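Local coordinates for gene 2 protein (Enterobacteria phage Sf6, PDB 5C12) that cleaves DNA during viral genome packaging through this metal-binding nuclease domain of the large terminase subunit, the whole protein probably also binding ATP, at residues 118-122 and 123-127; 163-167 and 168-172; 171-174 and 175-178. The protein carries 1 engineered substitution. All coordinates share one frame; numbering follows the deposited sequence.

Contact 1 (118-122 and 123-127)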
loop_
_atom_site.group_PDB
_atom_site.type_symbol
_atom_site.label_atom_id
_atom_site.label_comp_id
_atom_site.label_asym_id
_atom_site.label_seq_id
_atom_site.Cartn_x
_atom_site.Cartn_y
_atom_site.Cartn_z
ATOM N N GLU A 118 -14.541 -17.193 1.217
ATOM C CA GLU A 118 -15.244 -17.978 0.198
ATOM C C GLU A 118 -14.552 -17.878 -1.155
ATOM O O GLU A 118 -14.437 -18.861 -1.895
ATOM C CB GLU A 118 -16.711 -17.518 0.055
ATOM C CG GLU A 118 -17.616 -17.831 1.249
ATOM C CD GLU A 118 -19.034 -17.227 1.126
ATOM O OE1 GLU A 118 -19.270 -16.428 0.188
ATOM O OE2 GLU A 118 -19.913 -17.542 1.972
ATOM N N ALA A 119 -14.073 -16.685 -1.476
ATOM C CA ALA A 119 -13.496 -16.474 -2.788
ATOM C C ALA A 119 -12.210 -17.268 -2.953
ATOM O O ALA A 119 -11.877 -17.718 -4.057
ATOM C CB ALA A 119 -13.241 -15.004 -3.004
ATOM N N PHE A 120 -11.504 -17.450 -1.846
ATOM C CA PHE A 120 -10.204 -18.117 -1.847
ATOM C C PHE A 120 -10.325 -19.593 -1.438
ATOM O O PHE A 120 -9.314 -20.250 -1.255
ATOM C CB PHE A 120 -9.241 -17.400 -0.896
ATOM C CG PHE A 120 -8.897 -15.979 -1.294
ATOM C CD1 PHE A 120 -8.816 -15.596 -2.627
ATOM C CD2 PHE A 120 -8.649 -15.025 -0.324
ATOM C CE1 PHE A 120 -8.480 -14.295 -2.971
ATOM C CE2 PHE A 120 -8.303 -13.719 -0.672
ATOM C CZ PHE A 120 -8.253 -13.356 -1.996
ATOM N N SER A 121 -11.548 -20.107 -1.282
ATOM C CA SER A 121 -11.729 -21.499 -0.863
ATOM C C SER A 121 -10.975 -22.431 -1.821
ATOM O O SER A 121 -11.044 -22.277 -3.039
ATOM C CB SER A 121 -13.219 -21.842 -0.773
ATOM O OG SER A 121 -13.838 -21.868 -2.045
ATOM N N GLY A 122 -10.199 -23.348 -1.256
ATOM C CA GLY A 122 -9.445 -24.299 -2.056
ATOM C C GLY A 122 -8.137 -23.773 -2.612
ATOM O O GLY A 122 -7.469 -24.451 -3.388
ATOM N N LYS A 123 -7.764 -22.559 -2.229
ATOM C CA LYS A 123 -6.543 -21.958 -2.734
ATOM C C LYS A 123 -5.658 -21.517 -1.585
ATOM O O LYS A 123 -6.144 -21.150 -0.512
ATOM C CB LYS A 123 -6.890 -20.763 -3.611
ATOM C CG LYS A 123 -7.767 -21.129 -4.783
ATOM C CD LYS A 123 -8.178 -19.910 -5.583
ATOM C CE LYS A 123 -8.803 -20.303 -6.918
ATOM N NZ LYS A 123 -10.081 -21.062 -6.742
ATOM N N LYS A 124 -4.351 -21.536 -1.817
ATOM C CA LYS A 124 -3.408 -21.204 -0.776
ATOM C C LYS A 124 -3.173 -19.693 -0.760
ATOM O O LYS A 124 -2.093 -19.203 -1.123
ATOM C CB LYS A 124 -2.092 -21.949 -0.995
ATOM C CG LYS A 124 -1.248 -22.097 0.258
ATOM C CD LYS A 124 -0.669 -23.500 0.378
ATOM C CE LYS A 124 -1.759 -24.536 0.614
ATOM N NZ LYS A 124 -1.204 -25.889 0.901
ATOM N N ILE A 125 -4.210 -18.963 -0.354
ATOM C CA ILE A 125 -4.146 -17.504 -0.241
ATOM C C ILE A 125 -4.660 -17.111 1.120
ATOM O O ILE A 125 -5.795 -17.460 1.487
ATOM C CB ILE A 125 -5.013 -16.814 -1.302
ATOM C CG1 ILE A 125 -4.676 -17.368 -2.679
ATOM C CG2 ILE A 125 -4.837 -15.308 -1.213
ATOM C CD1 ILE A 125 -5.497 -16.793 -3.778
ATOM N N THR A 126 -3.817 -16.442 1.897
ATOM C CA THR A 126 -4.238 -15.954 3.196
ATOM C C THR A 126 -5.033 -14.672 3.020
ATOM O O THR A 126 -4.825 -13.923 2.070
ATOM C CB THR A 126 -3.058 -15.667 4.123
ATOM O OG1 THR A 126 -2.264 -14.607 3.574
ATOM C CG2 THR A 126 -2.217 -16.912 4.308
ATOM N N ALA A 127 -5.944 -14.420 3.945
ATOM C CA ALA A 127 -6.766 -13.223 3.939
ATOM C C ALA A 127 -6.607 -12.523 5.275
ATOM O O ALA A 127 -6.870 -13.123 6.325
ATOM C CB ALA A 127 -8.226 -13.570 3.697
HETATM O O HOH W 1 -11.928 -20.250 -4.925
HETATM O O HOH W 2 -10.227 -23.776 -5.457
#

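Contact 2 (163-167 and 168-172)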
loop_
_atom_site.group_PDB
_atom_site.type_symbol
_atom_site.label_atom_id
_atom_site.label_comp_id
_atom_site.label_asym_id
_atom_site.label_seq_id
_atom_site.Cartn_x
_atom_site.Cartn_y
_atom_site.Cartn_z
ATOM N N ASP A 163 6.568 3.910 19.736
ATOM C CA ASP A 163 6.926 5.282 20.094
ATOM C C ASP A 163 6.973 6.164 18.841
ATOM O O ASP A 163 6.781 7.365 18.938
ATOM C CB ASP A 163 8.296 5.349 20.745
ATOM C CG ASP A 163 8.329 4.757 22.130
ATOM O OD1 ASP A 163 7.649 5.285 23.038
ATOM O OD2 ASP A 163 9.099 3.793 22.326
ATOM N N VAL A 164 7.267 5.570 17.695
ATOM C CA VAL A 164 7.519 6.323 16.473
ATOM C C VAL A 164 6.246 6.533 15.646
ATOM O O VAL A 164 5.985 7.639 15.172
ATOM C CB VAL A 164 8.594 5.624 15.618
ATOM C CG1 VAL A 164 8.721 6.319 14.250
ATOM C CG2 VAL A 164 9.922 5.625 16.357
ATOM N N PHE A 165 5.445 5.482 15.490
ATOM C CA PHE A 165 4.244 5.536 14.652
ATOM C C PHE A 165 2.989 5.493 15.502
ATOM O O PHE A 165 2.894 4.694 16.430
ATOM C CB PHE A 165 4.185 4.343 13.714
ATOM C CG PHE A 165 5.360 4.243 12.797
ATOM C CD1 PHE A 165 5.546 5.169 11.777
ATOM C CD2 PHE A 165 6.287 3.228 12.957
ATOM C CE1 PHE A 165 6.631 5.074 10.948
ATOM C CE2 PHE A 165 7.366 3.122 12.107
ATOM C CZ PHE A 165 7.544 4.049 11.112
ATOM N N ARG A 166 2.026 6.352 15.208
ATOM C CA ARG A 166 0.777 6.285 15.956
ATOM C C ARG A 166 0.061 4.968 15.711
ATOM O O ARG A 166 -0.414 4.319 16.648
ATOM C CB ARG A 166 -0.169 7.448 15.636
ATOM C CG ARG A 166 -1.516 7.264 16.354
ATOM C CD ARG A 166 -2.421 8.458 16.328
ATOM N NE ARG A 166 -3.538 8.248 17.255
ATOM C CZ ARG A 166 -4.415 9.177 17.615
ATOM N NH1 ARG A 166 -4.334 10.410 17.140
ATOM N NH2 ARG A 166 -5.383 8.869 18.468
ATOM N N ASN A 167 -0.013 4.563 14.456
ATOM C CA ASN A 167 -0.883 3.460 14.071
ATOM C C ASN A 167 -0.386 2.786 12.808
ATOM O O ASN A 167 0.634 3.185 12.248
ATOM C CB ASN A 167 -2.336 3.951 13.918
ATOM C CG ASN A 167 -2.467 5.154 12.996
ATOM O OD1 ASN A 167 -1.686 5.332 12.040
ATOM N ND2 ASN A 167 -3.473 5.977 13.262
ATOM N N LYS A 168 -1.073 1.720 12.393
ATOM C CA LYS A 168 -0.646 0.958 11.232
ATOM C C LYS A 168 -0.674 1.763 9.940
ATOM O O LYS A 168 0.188 1.578 9.077
ATOM C CB LYS A 168 -1.508 -0.311 11.068
ATOM C CG LYS A 168 -1.161 -1.393 12.065
ATOM C CD LYS A 168 -2.008 -2.652 11.847
ATOM C CE LYS A 168 -1.518 -3.803 12.699
ATOM N NZ LYS A 168 -1.881 -3.613 14.115
ATOM N N ARG A 169 -1.640 2.662 9.793
ATOM C CA ARG A 169 -1.712 3.486 8.594
ATOM C C ARG A 169 -0.385 4.257 8.457
ATOM O O ARG A 169 0.214 4.314 7.384
ATOM C CB ARG A 169 -2.894 4.463 8.671
ATOM C CG ARG A 169 -2.967 5.488 7.536
ATOM C CD ARG A 169 -4.279 6.303 7.655
ATOM N NE ARG A 169 -4.393 7.387 6.669
ATOM C CZ ARG A 169 -4.780 7.220 5.408
ATOM N NH1 ARG A 169 -5.083 6.011 4.940
ATOM N NH2 ARG A 169 -4.861 8.273 4.603
ATOM N N ALA A 170 0.080 4.867 9.535
ATOM C CA ALA A 170 1.341 5.592 9.483
ATOM C C ALA A 170 2.514 4.651 9.299
ATOM O O ALA A 170 3.413 4.915 8.500
ATOM C CB ALA A 170 1.530 6.437 10.728
ATOM N N GLN A 171 2.531 3.561 10.040
ATOM C CA GLN A 171 3.625 2.604 9.949
ATOM C C GLN A 171 3.838 2.114 8.520
ATOM O O GLN A 171 4.960 2.109 8.011
ATOM C CB GLN A 171 3.341 1.420 10.859
ATOM C CG GLN A 171 4.352 0.297 10.799
ATOM C CD GLN A 171 3.985 -0.800 11.751
ATOM O OE1 GLN A 171 2.804 -1.062 11.986
ATOM N NE2 GLN A 171 4.987 -1.438 12.320
ATOM N N PHE A 172 2.766 1.710 7.861
ATOM C CA PHE A 172 2.939 1.121 6.538
ATOM C C PHE A 172 3.075 2.140 5.435
ATOM O O PHE A 172 3.766 1.851 4.453
ATOM C CB PHE A 172 1.919 0.012 6.294
ATOM C CG PHE A 172 2.181 -1.156 7.179
ATOM C CD1 PHE A 172 3.298 -1.942 6.954
ATOM C CD2 PHE A 172 1.423 -1.387 8.310
ATOM C CE1 PHE A 172 3.608 -2.983 7.781
ATOM C CE2 PHE A 172 1.732 -2.439 9.157
ATOM C CZ PHE A 172 2.829 -3.228 8.896
#

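Contact 3 (171-174 and 175-178)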
loop_
_atom_site.group_PDB
_atom_site.type_symbol
_atom_site.label_atom_id
_atom_site.label_comp_id
_atom_site.label_asym_id
_atom_site.label_seq_id
_atom_site.Cartn_x
_atom_site.Cartn_y
_atom_site.Cartn_z
ATOM N N GLN A 171 2.531 3.561 10.040
ATOM C CA GLN A 171 3.625 2.604 9.949
ATOM C C GLN A 171 3.838 2.114 8.520
ATOM O O GLN A 171 4.960 2.109 8.011
ATOM C CB GLN A 171 3.341 1.420 10.859
ATOM C CG GLN A 171 4.352 0.297 10.799
ATOM C CD GLN A 171 3.985 -0.800 11.751
ATOM O OE1 GLN A 171 2.804 -1.062 11.986
ATOM N NE2 GLN A 171 4.987 -1.438 12.320
ATOM N N PHE A 172 2.766 1.710 7.861
ATOM C CA PHE A 172 2.939 1.121 6.538
ATOM C C PHE A 172 3.075 2.140 5.435
ATOM O O PHE A 172 3.766 1.851 4.453
ATOM C CB PHE A 172 1.919 0.012 6.294
ATOM C CG PHE A 172 2.181 -1.156 7.179
ATOM C CD1 PHE A 172 3.298 -1.942 6.954
ATOM C CD2 PHE A 172 1.423 -1.387 8.310
ATOM C CE1 PHE A 172 3.608 -2.983 7.781
ATOM C CE2 PHE A 172 1.732 -2.439 9.157
ATOM C CZ PHE A 172 2.829 -3.228 8.896
ATOM N N TYR A 173 2.504 3.339 5.572
ATOM C CA TYR A 173 2.808 4.390 4.599
ATOM C C TYR A 173 4.284 4.789 4.702
ATOM O O TYR A 173 4.926 5.059 3.685
ATOM C CB TYR A 173 1.906 5.619 4.746
ATOM C CG TYR A 173 0.786 5.678 3.734
ATOM C CD1 TYR A 173 1.077 5.728 2.379
ATOM C CD2 TYR A 173 -0.564 5.665 4.111
ATOM C CE1 TYR A 173 0.108 5.775 1.460
ATOM C CE2 TYR A 173 -1.566 5.709 3.171
ATOM C CZ TYR A 173 -1.217 5.761 1.828
ATOM O OH TYR A 173 -2.179 5.784 0.866
ATOM N N TYR A 174 4.849 4.806 5.906
ATOM C CA TYR A 174 6.275 5.112 6.040
ATOM C C TYR A 174 7.156 3.937 5.591
ATOM O O TYR A 174 8.278 4.157 5.151
ATOM C CB TYR A 174 6.621 5.565 7.464
ATOM C CG TYR A 174 6.420 7.047 7.640
ATOM C CD1 TYR A 174 7.400 7.945 7.221
ATOM C CD2 TYR A 174 5.236 7.568 8.164
ATOM C CE1 TYR A 174 7.210 9.308 7.353
ATOM C CE2 TYR A 174 5.053 8.932 8.297
ATOM C CZ TYR A 174 6.039 9.798 7.887
ATOM O OH TYR A 174 5.852 11.159 8.021
ATOM N N ALA A 175 6.662 2.703 5.697
ATOM C CA ALA A 175 7.378 1.568 5.134
ATOM C C ALA A 175 7.511 1.793 3.633
ATOM O O ALA A 175 8.579 1.573 3.046
ATOM C CB ALA A 175 6.633 0.249 5.418
ATOM N N LEU A 176 6.429 2.237 3.035
ATOM C CA LEU A 176 6.414 2.532 1.601
ATOM C C LEU A 176 7.380 3.685 1.303
ATOM O O LEU A 176 8.217 3.602 0.392
ATOM C CB LEU A 176 5.000 2.868 1.171
ATOM C CG LEU A 176 4.756 3.363 -0.259
ATOM C CD1 LEU A 176 5.303 2.326 -1.225
ATOM C CD2 LEU A 176 3.276 3.597 -0.479
ATOM N N ALA A 177 7.258 4.773 2.062
ATOM C CA ALA A 177 8.092 5.932 1.833
ATOM C C ALA A 177 9.569 5.588 1.989
ATOM O O ALA A 177 10.398 6.039 1.196
ATOM C CB ALA A 177 7.695 7.067 2.735
ATOM N N ASP A 178 9.916 4.803 3.002
ATOM C CA ASP A 178 11.300 4.396 3.209
ATOM C C ASP A 178 11.816 3.548 2.046
ATOM O O ASP A 178 12.937 3.779 1.566
ATOM C CB ASP A 178 11.453 3.622 4.522
ATOM C CG ASP A 178 11.299 4.481 5.753
ATOM O OD1 ASP A 178 11.206 5.714 5.650
ATOM O OD2 ASP A 178 11.285 3.881 6.867
#

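Contact 1 (118-122 and 123-127)
Phe120 and Lys123 close a type II beta turn that carries the chain from helix 113-119 into edge strand 126-130, the second half of a beta-alpha-beta unit that starts with strand 100-104. The turn illustrates how a helix can be stopped and its chain redirected within a few residues. Its hydrogen bond runs from Lys123 N to Phe120 O over 2.9 Å; the bond is bent, with 144° at the hydrogen, and the donor is tilted out of the carbonyl plane. Gly122 holds the third position of the turn with a positive phi, which by itself favours glycine. Just beyond, Lys124 is the centre of an inverse gamma turn whose bond, Ile125 N to Lys123 O, is weak.

The apolar part is built on the ring of Phe120, the buried side chain of this otherwise surface-lying corner. Ile125 CG2 sits over the middle of one face, 3.8 Å from the ring centroid and only 8° off the normal, a CH-pi contact. The isoleucine's longer branch ends near the CD1-CE1 side of the ring, its CD1 lying 3.7 Å from Phe120 CD1. Ala127 CB comes up at the ring edge, 4.3 Å from Phe120 CD2. Beyond the turn, Tyr101 meets the ring edge-to-face, and Thr90, Ala93 and Ile94 of helix 82-95 pack against Phe120, which ties the corner to that helix and to the neighbouring strand.

Water completes the polar side. The lysine chain of Lys123 runs extended from CB and bends at its last torsion (chi4 64°), bringing the ammonium back beside the turn. One water accepts from Lys123 NZ at 2.7 Å and donates to both Ala119 O and Ser121 O; a second joins Lys123 NZ to Ser121 O, 3.0 Å from each atom.

Contact 2 (163-167 and 168-172)
Asn167 O receives Gln171 N at 2.9 Å, within the carbonyl plane, and so opens the backbone bonding of helix 168-189 after the short link from helix 161-164. Asn167 is the N-cap, a standard answer to the problem that the first amides of a helix lack carbonyl partners from a preceding turn. Its side chain takes one of them: OD1 accepts from Ala170 N at 3.1 Å, with 163° at the hydrogen. The first torsion (chi1 53°) sets CG between the backbone N and the carbonyl carbon, and this folds the amide back over the helix start.

Phe165, where the chain leaves the preceding helix, is held between two residues. Val164 CG1 lies over one ring face, and Gln171 CA over the opposite face, 3.8 Å from the centroid and shifted toward the rim. The Gln171 side chain crosses the phenylalanine at about a right angle and runs extended to its amide, whose OE1 accepts from Phe137 N.

Arg169 extends from this first turn toward the metal site: NH2 bonds to Met234 O, while NH1 makes a long, weak ion pair with OD1 of Asp252, a magnesium ligand.

Contact 3 (171-174 and 175-178)
Gln171 O, Phe172 O, Tyr173 O and Tyr174 O are each taken up by the amide four residues on, the textbook alpha-helical pattern in a largely buried part of helix 168-189. The four bonds are short and regular. Leu176 N donates to Phe172 O at 3.0 Å, the longest of them. Asp178 N reaches Tyr174 O at 2.8 Å, the shortest. In every one the donor is tilted from the carbonyl plane.

The carboxylate of Asp178 makes no hydrogen bond to Tyr174 O, both being acceptors, although its first torsion (chi1 -71°) brings CG within 3.1 Å of that oxygen. One other polar end is satisfied beyond this stretch: Tyr173 OH is hydrogen-bonded to OD1 of the magnesium ligand Asp252.

Apolar contacts fill in along the helix. Tyr173 and Leu176 lie side by side and point the same way, with Tyr173 CD1 4.2 Å from Leu176 CD2; Phe172 CD1 and Ala175 CB are 4.3 Å apart.

This flank packs on helix 249-256, where Tyr173 touches Ala251 and Met255, Leu176 meets Leu254, and Phe172 bridges from Met255 to Phe130 of strand 126-130.

Overall arrangement
Contact 2 caps the start of helix 168-189 and contact 3 continues along it; they share Gln171 and Phe172, with centres about 9 Å apart, and Phe165 CE1 of contact 2 packs on Tyr174 CB of contact 3 at 3.5 Å. Together they bring two side chains to one carboxylate of the nuclease site: the nearest atoms of Arg169 and Tyr173 lie about 5 Å and about 7 Å from a bound magnesium ion, and both approach Asp252, which with Asp52 binds magnesium. Contact 1 stands apart from the metal site, its centre about 29 Å from that of contact 2 and about 27 Å from that of contact 3. Strand 126-130, which it leads into, nevertheless packs against helix 168-189.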